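PDB 4FDF: molybdenum cofactor biosynthesis protein C 2 from Mycobacterium tuberculosis, which probably catalyses the conversion of (8S)-3',8-cyclo-7,8-dihydroguanosine 5'-triphosphate to cyclic pyranopterin monophosphate in molybdenum cofactor biosynthesis. Local coordinates for the interface of chains A and B. Residues are numbered along the deposited sequence; one frame, centred on the assembly and turned at random. Chains: chain A/B, Molybdenum cofactor biosynthesis protein C 2.

The interface of chains A and B. Residues chain A 62-63, 68, 137-138; chain B 24-25, 86.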
# COMPACT_ATOMS: atom_id res chain seq x y z
N LYS A 62 4.37 -18.61 17.46
CA LYS A 62 4.27 -17.79 16.24
C LYS A 62 5.63 -17.61 15.57
O LYS A 62 5.70 -17.13 14.44
CB LYS A 62 3.64 -16.43 16.53
CG LYS A 62 2.13 -16.46 16.68
CD LYS A 62 1.59 -15.10 17.11
CE LYS A 62 1.39 -14.17 15.92
NZ LYS A 62 0.78 -12.89 16.37
N GLY A 63 6.70 -17.97 16.27
CA GLY A 63 8.04 -17.95 15.69
C GLY A 63 8.99 -16.96 16.31
O GLY A 63 8.80 -16.53 17.45
N THR A 68 11.20 -11.09 13.11
CA THR A 68 9.95 -10.59 12.54
C THR A 68 9.76 -9.09 12.81
O THR A 68 9.40 -8.33 11.90
CB THR A 68 8.75 -11.40 13.07
OG1 THR A 68 8.98 -12.79 12.78
CG2 THR A 68 7.46 -10.96 12.40
N ASP A 137 2.45 -8.20 19.00
CA ASP A 137 1.63 -9.15 18.26
C ASP A 137 2.10 -10.59 18.50
O ASP A 137 1.28 -11.52 18.64
CB ASP A 137 1.67 -8.83 16.77
CG ASP A 137 0.83 -9.79 15.96
OD1 ASP A 137 1.39 -10.47 15.08
OD2 ASP A 137 -0.38 -9.89 16.25
N MET A 138 3.42 -10.77 18.56
CA MET A 138 4.02 -12.10 18.71
C MET A 138 3.74 -12.70 20.09
O MET A 138 3.66 -13.92 20.23
CB MET A 138 5.54 -12.03 18.46
CG MET A 138 5.94 -11.56 17.07
SD MET A 138 5.41 -12.69 15.79
CE MET A 138 6.76 -13.88 15.76
N ALA B 24 8.92 -17.91 11.32
CA ALA B 24 7.63 -17.41 11.79
C ALA B 24 6.43 -18.18 11.20
O ALA B 24 6.44 -18.58 10.04
CB ALA B 24 7.50 -15.91 11.49
N HIS B 25 5.40 -18.36 12.02
CA HIS B 25 4.19 -19.05 11.59
C HIS B 25 2.96 -18.22 11.94
O HIS B 25 2.69 -17.98 13.12
CB HIS B 25 4.10 -20.45 12.23
N LEU B 86 2.44 -10.90 10.95
CA LEU B 86 1.60 -12.04 11.28
C LEU B 86 0.16 -11.69 11.62
O LEU B 86 -0.59 -12.57 12.07
CB LEU B 86 2.23 -12.93 12.36
CG LEU B 86 3.62 -13.52 12.05
CD1 LEU B 86 3.95 -14.63 13.02
CD2 LEU B 86 3.73 -14.03 10.60
O HOH W 1 3.62 -10.35 13.69
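The carboxylate oxygen A:Asp137 OD1 is held by a lysine nitrogen and by a water that links it to B:Leu86. This water lies 2.6 Å from A:Asp137 OD1 and also bonds the backbone N of B:Leu86, at 3.0 Å. The side-chain nitrogen A:Lys62 NZ forms a salt bridge to A:Asp137 OD1 at 2.8 Å, arriving from above the carboxylate, 60° out of its plane. The same NZ donates to the main-chain A:Asp137 O at 2.7 Å, there from above the plane of the peptide carbonyl, which limits where the lysine tip can swing. A bend at chi3 (84°) of an otherwise extended lysine chain turns NZ towards both oxygens. Together the lysine and the water help to fix the rotation of the carboxylate.

B:Leu86 and the lysine run alongside each other in opposite senses, leucine CB 3.9 Å from A:Lys62 CE. The CD1 branch of B:Leu86 reaches the thioether of A:Met138, SD to CD1 3.7 Å, and the methionine chain, bent at chi2 and chi3, lies slantwise to the leucine. Beyond them the backbone N of B:His25 donates to A:Lys62 O, at 2.7 Å and 168° at the hydrogen, beside an antiparallel bridge pairing A:Gly63 with B:Ala24; the histidine itself is poorly ordered.

A:Asp137, the predicted active-site residue, lies near the end of helix 121-139, and A:Lys62 in the loop before helix 65-78. B:Leu86, a predicted substrate-binding residue, follows helix 80-83 of the partner, suggesting an active site shared across the two-fold dimer interface of the hexamer.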